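Local structure of proline dehydrogenase (Bradyrhizobium japonicum USDA 110, 3HAZ) at residues R252-V255 and M256-V260; L527-L530 and L531-K535; A615-C618 and R619-A623. The protein probably oxidises proline to glutamate in two steps, with an FAD-dependent proline dehydrogenase and an NAD-dependent aldehyde dehydrogenase active site in one polypeptide. One frame throughout, in Å; residues are numbered along the deposited sequence.

Contact 1. Residues R252-V255 and M256-V260; sequences RARV and MVELV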
loop_
_atom_site.group_PDB
_atom_site.type_symbol
_atom_site.label_atom_id
_atom_site.label_comp_id
_atom_site.label_asym_id
_atom_site.label_seq_id
_atom_site.Cartn_x
_atom_site.Cartn_y
_atom_site.Cartn_z
ATOM N N ARG A 252 16.074 51.569 16.465
ATOM C CA ARG A 252 14.928 52.414 16.796
ATOM C C ARG A 252 15.327 53.797 17.326
ATOM O O ARG A 252 14.712 54.805 16.964
ATOM C CB ARG A 252 14.000 51.712 17.792
ATOM C CG ARG A 252 12.990 52.655 18.451
ATOM C CD ARG A 252 12.026 51.911 19.371
ATOM N NE ARG A 252 10.894 51.333 18.644
ATOM C CZ ARG A 252 10.829 50.070 18.223
ATOM N NH1 ARG A 252 11.836 49.239 18.446
ATOM N NH2 ARG A 252 9.755 49.640 17.571
ATOM N N ALA A 253 16.355 53.856 18.170
ATOM C CA ALA A 253 16.747 55.136 18.760
ATOM C C ALA A 253 17.086 56.179 17.698
ATOM O O ALA A 253 16.561 57.289 17.729
ATOM C CB ALA A 253 17.901 54.968 19.748
ATOM N N ARG A 254 17.955 55.830 16.754
ATOM C CA ARG A 254 18.332 56.791 15.720
ATOM C C ARG A 254 17.192 57.045 14.726
ATOM O O ARG A 254 17.060 58.149 14.208
ATOM C CB ARG A 254 19.604 56.356 14.992
ATOM C CG ARG A 254 19.424 55.135 14.105
ATOM C CD ARG A 254 20.667 54.894 13.267
ATOM N NE ARG A 254 20.793 55.874 12.194
ATOM C CZ ARG A 254 21.511 55.686 11.093
ATOM N NH1 ARG A 254 21.566 56.629 10.160
ATOM N NH2 ARG A 254 22.173 54.547 10.921
ATOM N N VAL A 255 16.373 56.021 14.472
ATOM C CA VAL A 255 15.219 56.159 13.583
ATOM C C VAL A 255 14.232 57.229 14.076
ATOM O O VAL A 255 13.790 58.077 13.307
ATOM C CB VAL A 255 14.483 54.808 13.372
ATOM C CG1 VAL A 255 13.139 55.015 12.649
ATOM C CG2 VAL A 255 15.360 53.847 12.584
ATOM N N MET A 256 13.905 57.198 15.364
ATOM C CA MET A 256 12.937 58.135 15.920
ATOM C C MET A 256 13.441 59.568 15.840
ATOM O O MET A 256 12.660 60.515 15.741
ATOM C CB MET A 256 12.613 57.774 17.368
ATOM C CG MET A 256 11.951 56.416 17.521
ATOM S SD MET A 256 10.436 56.301 16.559
ATOM C CE MET A 256 9.500 57.644 17.296
ATOM N N VAL A 257 14.757 59.716 15.870
ATOM C CA VAL A 257 15.382 61.030 15.886
ATOM C C VAL A 257 15.616 61.570 14.463
ATOM O O VAL A 257 15.562 62.784 14.225
ATOM C CB VAL A 257 16.700 60.958 16.700
ATOM C CG1 VAL A 257 17.706 61.952 16.207
ATOM C CG2 VAL A 257 16.417 61.137 18.192
ATOM N N GLU A 258 15.847 60.663 13.516
ATOM C CA GLU A 258 16.192 61.059 12.148
ATOM C C GLU A 258 15.020 60.992 11.169
ATOM O O GLU A 258 14.850 61.882 10.336
ATOM C CB GLU A 258 17.355 60.208 11.620
ATOM C CG GLU A 258 18.650 60.403 12.401
ATOM C CD GLU A 258 19.771 59.481 11.945
ATOM O OE1 GLU A 258 19.497 58.300 11.641
ATOM O OE2 GLU A 258 20.933 59.937 11.904
ATOM N N LEU A 259 14.220 59.938 11.267
ATOM C CA LEU A 259 13.169 59.687 10.283
ATOM C C LEU A 259 11.939 60.594 10.460
ATOM O O LEU A 259 11.406 61.136 9.492
ATOM C CB LEU A 259 12.774 58.206 10.305
ATOM C CG LEU A 259 11.593 57.775 9.427
ATOM C CD1 LEU A 259 11.692 58.377 8.037
ATOM C CD2 LEU A 259 11.500 56.251 9.365
ATOM N N VAL A 260 11.501 60.766 11.700
ATOM C CA VAL A 260 10.312 61.569 11.984
ATOM C C VAL A 260 10.326 62.976 11.365
ATOM O O VAL A 260 9.348 63.380 10.735
ATOM C CB VAL A 260 10.023 61.639 13.503
ATOM C CG1 VAL A 260 8.903 62.632 13.792
ATOM C CG2 VAL A 260 9.674 60.254 14.034
#
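Arg254 and Glu258, one helical turn apart, form a side-on salt bridge in which two nitrogens converge on a single oxygen. Arg254 NE lies 2.8 Å from Glu258 OE1, and Arg254 NH1 reaches the same Glu258 OE1 at 3.0 Å. The oxygen sits near the guanidinium plane, at its edge, while the carboxylate is turned 64° against that plane. Arg254 makes this reach with CG wedged between its backbone N and carbonyl carbon (chi1 70°) and a further bend at chi3. His244 also bonds to Glu258 OE1, and Glu820 forms a second salt bridge with Arg254 NH1, so each charged group has a second partner. The tightly packed part is apolar: buried Val255 and Leu259 run side by side, CG1 of Val255 meeting CD2 of Leu259 at 3.9 Å, alongside the helix bond from Leu259 N to Val255 O, 2.8 Å. Arg252 and Met256 also point the same way, Arg252 CG to Met256 CG 4.0 Å. The looser, exposed flank is Ala253 and Val257; Arg254 O accepts from Glu258 N at 2.9 Å and only weakly from Val257 N. These are the first two and a half turns of helix 252-272 in the proline dehydrogenase barrel; Arg252 pairs with Asp292 and Val255 packs on Val293, both of helix 287-298, while Leu259 rests on helix 240-243.

Contact 2. Residues L527-L530 and L531-K535; sequences LDQL and LTDVK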
loop_
_atom_site.group_PDB
_atom_site.type_symbol
_atom_site.label_atom_id
_atom_site.label_comp_id
_atom_site.label_asym_id
_atom_site.label_seq_id
_atom_site.Cartn_x
_atom_site.Cartn_y
_atom_site.Cartn_z
ATOM N N LEU A 527 12.205 41.250 22.091
ATOM C CA LEU A 527 13.552 41.812 22.103
ATOM C C LEU A 527 13.907 42.385 23.481
ATOM O O LEU A 527 15.022 42.195 23.976
ATOM C CB LEU A 527 13.711 42.888 21.022
ATOM C CG LEU A 527 15.082 43.566 20.985
ATOM C CD1 LEU A 527 16.199 42.537 20.806
ATOM C CD2 LEU A 527 15.150 44.624 19.892
ATOM N N ASP A 528 12.961 43.087 24.098
ATOM C CA ASP A 528 13.199 43.677 25.418
ATOM C C ASP A 528 13.457 42.601 26.467
ATOM O O ASP A 528 14.305 42.767 27.343
ATOM C CB ASP A 528 12.016 44.547 25.859
ATOM C CG ASP A 528 11.863 45.808 25.017
ATOM O OD1 ASP A 528 12.781 46.130 24.229
ATOM O OD2 ASP A 528 10.816 46.481 25.151
ATOM N N GLN A 529 12.724 41.494 26.376
ATOM C CA GLN A 529 12.875 40.412 27.347
ATOM C C GLN A 529 14.219 39.712 27.173
ATOM O O GLN A 529 14.912 39.422 28.152
ATOM C CB GLN A 529 11.727 39.401 27.230
ATOM C CG GLN A 529 11.715 38.353 28.342
ATOM C CD GLN A 529 11.523 38.969 29.726
ATOM O OE1 GLN A 529 10.525 39.643 29.985
ATOM N NE2 GLN A 529 12.477 38.733 30.623
ATOM N N LEU A 530 14.580 39.443 25.922
ATOM C CA LEU A 530 15.876 38.856 25.599
ATOM C C LEU A 530 17.022 39.721 26.126
ATOM O O LEU A 530 17.971 39.212 26.713
ATOM C CB LEU A 530 16.021 38.671 24.084
ATOM C CG LEU A 530 17.396 38.210 23.595
ATOM C CD1 LEU A 530 17.799 36.908 24.285
ATOM C CD2 LEU A 530 17.427 38.050 22.078
ATOM N N LEU A 531 16.931 41.030 25.900
ATOM C CA LEU A 531 17.969 41.959 26.340
ATOM C C LEU A 531 18.100 41.940 27.855
ATOM O O LEU A 531 19.205 41.922 28.390
ATOM C CB LEU A 531 17.660 43.382 25.864
ATOM C CG LEU A 531 17.936 43.690 24.390
ATOM C CD1 LEU A 531 17.285 45.016 23.968
ATOM C CD2 LEU A 531 19.433 43.715 24.140
ATOM N N THR A 532 16.958 41.945 28.534
ATOM C CA THR A 532 16.907 41.881 29.988
ATOM C C THR A 532 17.525 40.586 30.508
ATOM O O THR A 532 18.354 40.605 31.417
ATOM C CB THR A 532 15.454 41.983 30.490
ATOM O OG1 THR A 532 14.924 43.274 30.163
ATOM C CG2 THR A 532 15.389 41.777 31.999
ATOM N N ASP A 533 17.122 39.463 29.922
ATOM C CA ASP A 533 17.615 38.158 30.345
ATOM C C ASP A 533 19.132 38.084 30.230
ATOM O O ASP A 533 19.811 37.656 31.163
ATOM C CB ASP A 533 16.960 37.038 29.529
ATOM C CG ASP A 533 15.486 36.848 29.869
ATOM O OD1 ASP A 533 15.027 37.443 30.867
ATOM O OD2 ASP A 533 14.788 36.107 29.143
ATOM N N VAL A 534 19.661 38.516 29.088
ATOM C CA VAL A 534 21.103 38.502 28.869
ATOM C C VAL A 534 21.801 39.440 29.849
ATOM O O VAL A 534 22.851 39.108 30.399
ATOM C CB VAL A 534 21.465 38.882 27.416
ATOM C CG1 VAL A 534 22.961 39.131 27.277
ATOM C CG2 VAL A 534 21.004 37.785 26.452
ATOM N N LYS A 535 21.208 40.610 30.070
ATOM C CA LYS A 535 21.774 41.581 30.994
ATOM C C LYS A 535 21.827 41.014 32.413
ATOM O O LYS A 535 22.761 41.282 33.167
ATOM C CB LYS A 535 20.973 42.884 30.967
ATOM C CG LYS A 535 21.542 43.967 31.874
ATOM C CD LYS A 535 20.738 45.253 31.784
ATOM C CE LYS A 535 21.315 46.319 32.701
ATOM N NZ LYS A 535 22.776 46.513 32.473
#
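Gln529 reaches along the helix surface to Asp533, its NE2 donating to Asp533 OD1 at 2.9 Å. Asp533 OD1 lies in the plane of the Gln529 amide, whereas NE2 comes to it from above the carboxylate plane, 38° out, and the two flat groups are turned 45° apart. A bend at chi2 (62°) carries the glutamine amide forward to the following turn. A lysine in place of Asp533 would probably leave Gln529 NE2 without its acceptor and the amide free to turn. Beside this bridge, Thr532 binds Asp528 O twice, through its backbone N at 3.0 Å and through OG1 at 2.9 Å, from opposite faces of the carbonyl plane. The i to i+4 spacing is that of an alpha-helix, and helix 524-536 is amphipathic: Asp528, Gln529 and Thr532 are exposed, while leucines and a valine form the other side. There Leu530 CD1 meets Val534 CG2 at 4.0 Å, the two side chains running together, and Leu527 CG approaches Leu531 CD1 at 4.0 Å at a slant. Farther out, Leu604 of helix 604-629 touches Leu527, Leu530 and Leu531, Phe521 packs on Leu527 and Leu530, and Val534 rests on Ile593, Ala594 and Gln597 of helix 589-598.

Contact 3. Residues A615-C618 and R619-A623; sequences ADFC and RYYAA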
loop_
_atom_site.group_PDB
_atom_site.type_symbol
_atom_site.label_atom_id
_atom_site.label_comp_id
_atom_site.label_asym_id
_atom_site.label_seq_id
_atom_site.Cartn_x
_atom_site.Cartn_y
_atom_site.Cartn_z
ATOM N N ALA A 615 22.893 24.018 19.646
ATOM C CA ALA A 615 21.801 23.089 19.942
ATOM C C ALA A 615 21.417 22.272 18.716
ATOM O O ALA A 615 21.081 21.101 18.833
ATOM C CB ALA A 615 20.586 23.833 20.486
ATOM N N ASP A 616 21.455 22.895 17.540
ATOM C CA ASP A 616 21.177 22.174 16.296
ATOM C C ASP A 616 22.211 21.062 16.070
ATOM O O ASP A 616 21.869 19.958 15.640
ATOM C CB ASP A 616 21.167 23.134 15.097
ATOM C CG ASP A 616 19.966 24.095 15.101
ATOM O OD1 ASP A 616 18.986 23.864 15.842
ATOM O OD2 ASP A 616 20.003 25.086 14.339
ATOM N N PHE A 617 23.479 21.356 16.339
ATOM C CA PHE A 617 24.520 20.345 16.190
ATOM C C PHE A 617 24.191 19.115 17.041
ATOM O O PHE A 617 24.276 17.984 16.571
ATOM C CB PHE A 617 25.889 20.884 16.595
ATOM C CG PHE A 617 26.669 21.500 15.464
ATOM C CD1 PHE A 617 27.216 22.769 15.595
ATOM C CD2 PHE A 617 26.868 20.810 14.283
ATOM C CE1 PHE A 617 27.937 23.337 14.566
ATOM C CE2 PHE A 617 27.581 21.375 13.249
ATOM C CZ PHE A 617 28.120 22.637 13.390
ATOM N N CYS A 618 23.811 19.350 18.295
ATOM C CA CYS A 618 23.506 18.261 19.218
ATOM C C CYS A 618 22.356 17.388 18.716
ATOM O O CYS A 618 22.449 16.157 18.717
ATOM C CB CYS A 618 23.179 18.809 20.609
ATOM S SG CYS A 618 24.555 19.636 21.441
ATOM N N ARG A 619 21.271 18.024 18.289
ATOM C CA ARG A 619 20.091 17.277 17.865
ATOM C C ARG A 619 20.327 16.561 16.541
ATOM O O ARG A 619 19.890 15.435 16.352
ATOM C CB ARG A 619 18.865 18.189 17.780
ATOM C CG ARG A 619 18.488 18.830 19.106
ATOM C CD ARG A 619 17.049 19.321 19.125
ATOM N NE ARG A 619 16.723 19.921 20.418
ATOM C CZ ARG A 619 16.788 21.224 20.674
ATOM N NH1 ARG A 619 17.153 22.069 19.717
ATOM N NH2 ARG A 619 16.486 21.681 21.882
ATOM N N TYR A 620 21.038 17.215 15.633
ATOM C CA TYR A 620 21.322 16.633 14.331
ATOM C C TYR A 620 22.293 15.451 14.424
ATOM O O TYR A 620 22.051 14.391 13.842
ATOM C CB TYR A 620 21.866 17.691 13.367
ATOM C CG TYR A 620 22.219 17.117 12.014
ATOM C CD1 TYR A 620 21.227 16.751 11.110
ATOM C CD2 TYR A 620 23.541 16.917 11.652
ATOM C CE1 TYR A 620 21.553 16.214 9.867
ATOM C CE2 TYR A 620 23.874 16.380 10.419
ATOM C CZ TYR A 620 22.877 16.030 9.534
ATOM O OH TYR A 620 23.223 15.494 8.317
ATOM N N TYR A 621 23.392 15.624 15.152
ATOM C CA TYR A 621 24.300 14.499 15.348
ATOM C C TYR A 621 23.628 13.373 16.142
ATOM O O TYR A 621 23.901 12.189 15.917
ATOM C CB TYR A 621 25.621 14.939 15.993
ATOM C CG TYR A 621 26.445 15.829 15.089
ATOM C CD1 TYR A 621 26.393 15.678 13.706
ATOM C CD2 TYR A 621 27.280 16.810 15.614
ATOM C CE1 TYR A 621 27.135 16.494 12.868
ATOM C CE2 TYR A 621 28.030 17.626 14.784
ATOM C CZ TYR A 621 27.952 17.465 13.412
ATOM O OH TYR A 621 28.693 18.273 12.579
ATOM N N ALA A 622 22.737 13.732 17.061
ATOM C CA ALA A 622 22.014 12.695 17.791
ATOM C C ALA A 622 21.172 11.892 16.807
ATOM O O ALA A 622 21.145 10.662 16.856
ATOM C CB ALA A 622 21.147 13.293 18.891
ATOM N N ALA A 623 20.506 12.597 15.895
ATOM C CA ALA A 623 19.612 11.958 14.932
ATOM C C ALA A 623 20.370 11.107 13.917
ATOM O O ALA A 623 19.970 9.985 13.623
ATOM C CB ALA A 623 18.748 13.010 14.219
HETATM O O HOH W 1 17.866 21.604 16.865
#
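Phe617 and Tyr621 supply the aromatic part of this contact, two rings one turn apart on the same helix that lie side by side and point the same way. Their planes are only 25° from parallel, yet the centroids stand 5.4 Å apart, so the rings are slid past each other and barely overlap. The closest atoms are Phe617 CD2 and Tyr621 CE2, 3.4 Å apart, and Phe617 CE2 and Tyr621 OH, 3.4 Å apart. That hydroxyl is hydrogen-bonded to Gly969 N, and the ring of Tyr973 meets that of Tyr621, which together should limit how far the tyrosine can turn. All this belongs to helix 604-629 of the aldehyde dehydrogenase fold, close to its active site: the side chain of Phe617 is about 8 Å from the bound NAD, and that of Tyr621 about 9 Å from Glu760, a predicted active-site residue. Polar interactions gather on another side. Water 1 links Asp616 to Arg619, donating to Asp616 OD1 at 2.7 Å and accepting from Arg619 NH1 at 3.0 Å; it lies in the guanidinium plane, at its edge. Extended from CG to NE, Arg619 carries its charge to a salt bridge with Glu586, while Asp616 OD1 also bonds to Ser516. Among the backbone bonds, Tyr621 N to Phe617 O measures 2.9 Å. Cys618 packs against Ala582 of helix 571-587 and Thr671 of helix 664-675.

In the fold
The three contacts follow one another along the chain, each within a single helix, and illustrate how the same one-turn spacing serves different surroundings. Contact 1 opens helix 252-272 of the proline dehydrogenase barrel, away from the FAD site; contact 2 lies on helix 524-536, and contact 3 is on helix 604-629 of the aldehyde dehydrogenase part, buried near the NAD site. Contacts 1 and 2 have centres about 22 Å apart and nearest atoms about 6 Å apart, without touching; the centres of contacts 2 and 3 are about 26 Å apart, those of 1 and 3 about 41 Å. Helix 604-629 joins the last two, since its Leu604 packs on contact 2, and the Arg254-Glu820 salt bridge ties contact 1 to the aldehyde dehydrogenase part.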